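Ferripyochelin binding protein (Salmonella enterica subsp. enterica serovar Typhimurium, PDB 3R3R) binds zinc and, as a left-handed beta-helix protein of the gamma-class carbonic anhydrase family, is probably a metal-dependent enzyme. Local coordinates at residues V34-V40 and Y54-R60; I127-V133 and L144-V150. All blocks are in the same frame, centred on the assembly; numbering follows the deposited sequence.

Interaction 1: residues V34-V40 and Y54-R60; sequences VRLADDV and YVAIGAR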
loop_
_atom_site.group_PDB
_atom_site.type_symbol
_atom_site.label_atom_id
_atom_site.label_comp_id
_atom_site.label_asym_id
_atom_site.label_seq_id
_atom_site.Cartn_x
_atom_site.Cartn_y
_atom_site.Cartn_z
ATOM N N VAL A 34 -7.767 -8.347 4.911
ATOM C CA VAL A 34 -6.500 -7.810 4.435
ATOM C C VAL A 34 -5.639 -9.004 4.085
ATOM O O VAL A 34 -5.356 -9.854 4.934
ATOM C CB VAL A 34 -5.809 -6.951 5.502
ATOM C CG1 VAL A 34 -4.453 -6.464 5.008
ATOM C CG2 VAL A 34 -6.713 -5.763 5.875
ATOM N N ARG A 35 -5.236 -9.069 2.825
ATOM C CA ARG A 35 -4.523 -10.218 2.274
ATOM C C ARG A 35 -3.091 -9.772 1.996
ATOM O O ARG A 35 -2.861 -8.951 1.117
ATOM C CB ARG A 35 -5.234 -10.663 0.986
ATOM C CG ARG A 35 -6.752 -10.820 1.165
ATOM C CD ARG A 35 -7.510 -10.894 -0.144
ATOM N NE ARG A 35 -8.956 -10.785 0.062
ATOM C CZ ARG A 35 -9.846 -10.780 -0.926
ATOM N NH1 ARG A 35 -9.435 -10.885 -2.190
ATOM N NH2 ARG A 35 -11.145 -10.680 -0.659
ATOM N N LEU A 36 -2.136 -10.278 2.772
ATOM C CA LEU A 36 -0.746 -9.847 2.669
ATOM C C LEU A 36 0.061 -11.000 2.105
ATOM O O LEU A 36 0.175 -12.062 2.725
ATOM C CB LEU A 36 -0.195 -9.453 4.037
ATOM C CG LEU A 36 -0.981 -8.355 4.747
ATOM C CD1 LEU A 36 -0.294 -8.012 6.044
ATOM C CD2 LEU A 36 -1.134 -7.097 3.866
ATOM N N ALA A 37 0.599 -10.793 0.914
ATOM C CA ALA A 37 1.408 -11.796 0.247
ATOM C C ALA A 37 2.803 -11.923 0.870
ATOM O O ALA A 37 3.166 -11.172 1.776
ATOM C CB ALA A 37 1.489 -11.485 -1.227
ATOM N N ASP A 38 3.559 -12.913 0.411
ATOM C CA ASP A 38 4.903 -13.162 0.917
ATOM C C ASP A 38 5.770 -11.907 0.921
ATOM O O ASP A 38 5.731 -11.110 -0.016
ATOM C CB ASP A 38 5.627 -14.181 0.038
ATOM C CG ASP A 38 5.015 -15.571 0.079
ATOM O OD1 ASP A 38 4.169 -15.875 0.949
ATOM O OD2 ASP A 38 5.431 -16.377 -0.774
ATOM N N ASP A 39 6.581 -11.766 1.964
ATOM C CA ASP A 39 7.615 -10.735 2.030
ATOM C C ASP A 39 7.080 -9.309 2.126
ATOM O O ASP A 39 7.831 -8.361 1.929
ATOM C CB ASP A 39 8.594 -10.863 0.855
ATOM C CG ASP A 39 9.457 -12.108 0.952
ATOM O OD1 ASP A 39 10.125 -12.309 1.991
ATOM O OD2 ASP A 39 9.453 -12.892 -0.012
ATOM N N VAL A 40 5.794 -9.157 2.432
ATOM C CA VAL A 40 5.236 -7.837 2.720
ATOM C C VAL A 40 5.762 -7.339 4.066
ATOM O O VAL A 40 5.907 -8.119 5.017
ATOM C CB VAL A 40 3.687 -7.887 2.712
ATOM C CG1 VAL A 40 3.065 -6.664 3.377
ATOM C CG2 VAL A 40 3.176 -7.991 1.289
ATOM N N TYR A 54 -12.279 -5.235 0.745
ATOM C CA TYR A 54 -11.011 -5.919 0.971
ATOM C C TYR A 54 -9.811 -5.076 0.571
ATOM O O TYR A 54 -9.917 -4.115 -0.219
ATOM C CB TYR A 54 -10.965 -7.276 0.256
ATOM C CG TYR A 54 -10.807 -7.220 -1.243
ATOM C CD1 TYR A 54 -9.548 -7.235 -1.818
ATOM C CD2 TYR A 54 -11.916 -7.173 -2.089
ATOM C CE1 TYR A 54 -9.379 -7.202 -3.184
ATOM C CE2 TYR A 54 -11.759 -7.136 -3.483
ATOM C CZ TYR A 54 -10.474 -7.149 -4.014
ATOM O OH TYR A 54 -10.263 -7.115 -5.374
ATOM N N VAL A 55 -8.662 -5.465 1.129
ATOM C CA VAL A 55 -7.356 -4.911 0.797
ATOM C C VAL A 55 -6.453 -6.080 0.408
ATOM O O VAL A 55 -6.336 -7.040 1.168
ATOM C CB VAL A 55 -6.748 -4.175 2.007
ATOM C CG1 VAL A 55 -5.369 -3.647 1.646
ATOM C CG2 VAL A 55 -7.661 -3.037 2.464
ATOM N N ALA A 56 -5.861 -6.022 -0.786
ATOM C CA ALA A 56 -4.946 -7.075 -1.248
ATOM C C ALA A 56 -3.604 -6.440 -1.542
ATOM O O ALA A 56 -3.537 -5.469 -2.304
ATOM C CB ALA A 56 -5.497 -7.794 -2.493
ATOM N N ILE A 57 -2.546 -6.954 -0.913
ATOM C CA ILE A 57 -1.210 -6.391 -1.058
ATOM C C ILE A 57 -0.265 -7.475 -1.563
ATOM O O ILE A 57 -0.108 -8.507 -0.924
ATOM C CB ILE A 57 -0.704 -5.761 0.257
ATOM C CG1 ILE A 57 -1.724 -4.737 0.783
ATOM C CG2 ILE A 57 0.642 -5.100 0.020
ATOM C CD1 ILE A 57 -1.300 -3.993 2.049
ATOM N N GLY A 58 0.337 -7.226 -2.723
ATOM C CA GLY A 58 1.163 -8.210 -3.400
ATOM C C GLY A 58 2.540 -8.396 -2.785
ATOM O O GLY A 58 2.976 -7.619 -1.926
ATOM N N ALA A 59 3.240 -9.426 -3.250
ATOM C CA ALA A 59 4.498 -9.855 -2.649
ATOM C C ALA A 59 5.581 -8.775 -2.686
ATOM O O ALA A 59 5.701 -8.009 -3.656
ATOM C CB ALA A 59 5.005 -11.151 -3.304
ATOM N N ARG A 60 6.374 -8.730 -1.618
ATOM C CA ARG A 60 7.558 -7.874 -1.548
ATOM C C ARG A 60 7.210 -6.396 -1.568
ATOM O O ARG A 60 8.009 -5.572 -1.999
ATOM C CB ARG A 60 8.569 -8.219 -2.664
ATOM C CG ARG A 60 9.033 -9.689 -2.656
ATOM C CD ARG A 60 9.894 -10.042 -3.873
ATOM N NE ARG A 60 9.209 -9.704 -5.111
ATOM C CZ ARG A 60 8.280 -10.454 -5.703
ATOM N NH1 ARG A 60 7.932 -11.652 -5.224
ATOM N NH2 ARG A 60 7.698 -10.007 -6.804
HETATM O O HOH W 1 8.523 -13.108 -2.610
#
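Val34 opens a parallel pairing of strands 34-36 and 54-57, whose axes run 4.7 Å apart at 7°. It sits beside Val55, and both point into the interior. Arg35 bonds the neighbouring strand twice: its N donates to Val55 O (2.8 Å) and its O accepts from Ile57 N (2.9 Å). On the outer face its guanidinium lies flat on the Tyr54 ring, an off-centre cation-pi stack with Arg35 CZ 4.1 Å from the ring centroid, and also forms a salt bridge with Asp33. Leu36 returns to the interior, where its CD2 lies 3.6 Å from Ile57 CD1. Ala37 N continues the ladder to Ile57 O (3.0 Å). From Ala37 to Val40 the chain makes a type II turn. Asp38 O accepts from Arg60 N (2.9 Å). A water bridges Asp39 OD2 and Arg60 NH1. Asp39 also forms salt bridges with Arg21 and with Lys175 of helix 158-182, and Arg60 with Asp89 and Glu88. Val40 CG2 packs 4.0 Å from Ile57 CG2. These are successive coils of the left-handed beta-helix. Strand 34-36 lies between strands 17-18 and 54-57, strand 84-86 follows beyond 54-57, and Ile48 of strand 47-50 packs against Val34, Val55 and Ile57.

Interaction 2: residues I127-V133 and L144-V150; sequences IGAGSLV and LYLGSPV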
loop_
_atom_site.group_PDB
_atom_site.type_symbol
_atom_site.label_atom_id
_atom_site.label_comp_id
_atom_site.label_asym_id
_atom_site.label_seq_id
_atom_site.Cartn_x
_atom_site.Cartn_y
_atom_site.Cartn_z
ATOM N N ILE A 127 5.582 8.504 -7.925
ATOM C CA ILE A 127 4.786 9.660 -7.499
ATOM C C ILE A 127 5.618 10.438 -6.488
ATOM O O ILE A 127 6.100 9.870 -5.540
ATOM C CB ILE A 127 3.465 9.186 -6.870
ATOM C CG1 ILE A 127 2.650 8.398 -7.921
ATOM C CG2 ILE A 127 2.665 10.364 -6.279
ATOM C CD1 ILE A 127 1.558 7.586 -7.362
ATOM N N GLY A 128 5.784 11.733 -6.721
ATOM C CA GLY A 128 6.572 12.559 -5.820
ATOM C C GLY A 128 5.930 12.691 -4.443
ATOM O O GLY A 128 4.722 12.564 -4.284
ATOM N N ALA A 129 6.746 13.002 -3.444
ATOM C CA ALA A 129 6.252 13.253 -2.094
ATOM C C ALA A 129 5.171 14.329 -2.092
ATOM O O ALA A 129 5.229 15.295 -2.857
ATOM C CB ALA A 129 7.403 13.673 -1.202
ATOM N N GLY A 130 4.193 14.176 -1.208
ATOM C CA GLY A 130 3.186 15.206 -1.007
ATOM C C GLY A 130 2.193 15.368 -2.147
ATOM O O GLY A 130 1.539 16.407 -2.245
ATOM N N SER A 131 2.047 14.354 -2.992
ATOM C CA SER A 131 1.144 14.458 -4.137
ATOM C C SER A 131 -0.282 14.038 -3.807
ATOM O O SER A 131 -0.538 13.400 -2.777
ATOM C CB SER A 131 1.657 13.561 -5.253
ATOM O OG SER A 131 2.905 14.017 -5.759
ATOM N N LEU A 132 -1.202 14.385 -4.693
ATOM C CA LEU A 132 -2.578 13.936 -4.566
ATOM C C LEU A 132 -3.028 13.379 -5.913
ATOM O O LEU A 132 -2.983 14.080 -6.910
ATOM C CB LEU A 132 -3.488 15.079 -4.090
ATOM C CG LEU A 132 -4.923 14.643 -3.779
ATOM C CD1 LEU A 132 -5.533 15.493 -2.682
ATOM C CD2 LEU A 132 -5.717 14.717 -5.023
ATOM N N VAL A 133 -3.475 12.129 -5.907
ATOM C CA VAL A 133 -3.996 11.488 -7.110
ATOM C C VAL A 133 -5.512 11.421 -6.957
ATOM O O VAL A 133 -6.006 10.696 -6.096
ATOM C CB VAL A 133 -3.420 10.071 -7.288
ATOM C CG1 VAL A 133 -3.975 9.427 -8.543
ATOM C CG2 VAL A 133 -1.883 10.079 -7.291
ATOM N N LEU A 144 7.004 9.901 -14.159
ATOM C CA LEU A 144 6.986 10.613 -12.893
ATOM C C LEU A 144 5.769 11.525 -12.846
ATOM O O LEU A 144 5.517 12.281 -13.791
ATOM C CB LEU A 144 8.244 11.470 -12.777
ATOM C CG LEU A 144 8.268 12.452 -11.602
ATOM C CD1 LEU A 144 8.305 11.691 -10.283
ATOM C CD2 LEU A 144 9.461 13.393 -11.695
ATOM N N TYR A 145 5.032 11.444 -11.738
ATOM C CA TYR A 145 3.897 12.319 -11.479
ATOM C C TYR A 145 4.141 13.046 -10.185
ATOM O O TYR A 145 4.636 12.458 -9.217
ATOM C CB TYR A 145 2.619 11.488 -11.341
ATOM C CG TYR A 145 2.341 10.713 -12.595
ATOM C CD1 TYR A 145 1.557 11.259 -13.604
ATOM C CD2 TYR A 145 2.927 9.468 -12.807
ATOM C CE1 TYR A 145 1.328 10.572 -14.772
ATOM C CE2 TYR A 145 2.703 8.772 -13.969
ATOM C CZ TYR A 145 1.901 9.331 -14.956
ATOM O OH TYR A 145 1.675 8.663 -16.132
ATOM N N LEU A 146 3.811 14.326 -10.167
ATOM C CA LEU A 146 3.858 15.024 -8.882
ATOM C C LEU A 146 2.945 16.233 -8.885
ATOM O O LEU A 146 2.502 16.718 -9.899
ATOM C CB LEU A 146 5.296 15.405 -8.543
ATOM C CG LEU A 146 5.891 16.481 -9.446
ATOM C CD1 LEU A 146 5.648 17.861 -8.857
ATOM C CD2 LEU A 146 7.389 16.255 -9.677
ATOM N N GLY A 147 2.578 16.619 -7.664
ATOM C CA GLY A 147 1.697 17.752 -7.462
ATOM C C GLY A 147 0.383 17.359 -6.830
ATOM O O GLY A 147 0.065 16.181 -6.662
ATOM N N SER A 148 -0.368 18.387 -6.451
ATOM C CA SER A 148 -1.691 18.228 -5.864
ATOM C C SER A 148 -2.704 19.100 -6.636
ATOM O O SER A 148 -2.816 20.297 -6.370
ATOM C CB SER A 148 -1.632 18.621 -4.385
ATOM O OG SER A 148 -2.905 18.560 -3.786
ATOM N N PRO A 149 -3.446 18.509 -7.596
ATOM C CA PRO A 149 -3.407 17.115 -8.047
ATOM C C PRO A 149 -2.208 16.863 -8.970
ATOM O O PRO A 149 -1.611 17.798 -9.529
ATOM C CB PRO A 149 -4.725 16.968 -8.820
ATOM C CG PRO A 149 -4.940 18.312 -9.409
ATOM C CD PRO A 149 -4.432 19.300 -8.362
ATOM N N VAL A 150 -1.858 15.597 -9.143
ATOM C CA VAL A 150 -0.643 15.295 -9.889
ATOM C C VAL A 150 -0.712 15.725 -11.342
ATOM O O VAL A 150 -1.769 15.695 -11.969
ATOM C CB VAL A 150 -0.286 13.788 -9.875
ATOM C CG1 VAL A 150 0.166 13.341 -8.493
ATOM C CG2 VAL A 150 -1.451 12.916 -10.416
HETATM O O HOH W 2 3.666 17.204 -4.582
#
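This is a backbone-bonded contact between successive passes of the chain, near the C-terminal end of the beta-helix. One pass turns a corner at 127-133. The other, 144-150, leaves strand 143-146 and loops toward strand 151-155. Ile127 pairs in parallel with Tyr145, and Gly128 N donates to Tyr145 O (2.8 Å). A type II turn from Gly128 to Ser131 follows. Gly130 takes its positive phi, and at Gly128 a CB would clash with Leu146 CB. Ser131 OG donates to Gly128 O (2.8 Å) inside the turn and accepts from Gly147 N (3.2 Å), so one hydroxyl joins the corner to the next pass. Such turns, joining short strands of neighbouring sheets within a coil, are characteristic of the left-handed beta-helix of hexapeptide-repeat proteins, and 127-133 belongs to the hexapeptide-repeat region. Beyond the corner the bonding resumes. Leu132 N donates to Gly147 O (3.0 Å), and Leu132 O accepts from Val150 N (2.9 Å). Between these bonds the second segment bends through a cis peptide before Pro149. Gly147 has backbone angles at which a side chain would jam against the preceding carbonyl. Val150 CG1 packs 3.6 Å from Ser131 CB and 4.0 Å from Val133 CG2. Leu139 adjoins Ile127, Val133, Tyr145 and Val150 on the inner side. Strand 151-155 then runs antiparallel to 143-146, at the edge of its sheet.

The two contacts lie in series along the chain and neither nest nor cross. From the N terminus, interaction 1 comes first. It closes a loop of 13 residues that holds strands 41-42 and 47-50, one circuit of the beta-helix. The chain then climbs through further coils, which carry the zinc ligands His70 and His99, before interaction 2 opens. That contact closes a loop of 10 residues containing strand 138-139, where the last coil gives way to strand 151-155. The centres of interaction 1 and interaction 2 are about 24 Å apart, on opposite sides of the chain's centre. Helix 158-182 then packs back along the coils towards interaction 1.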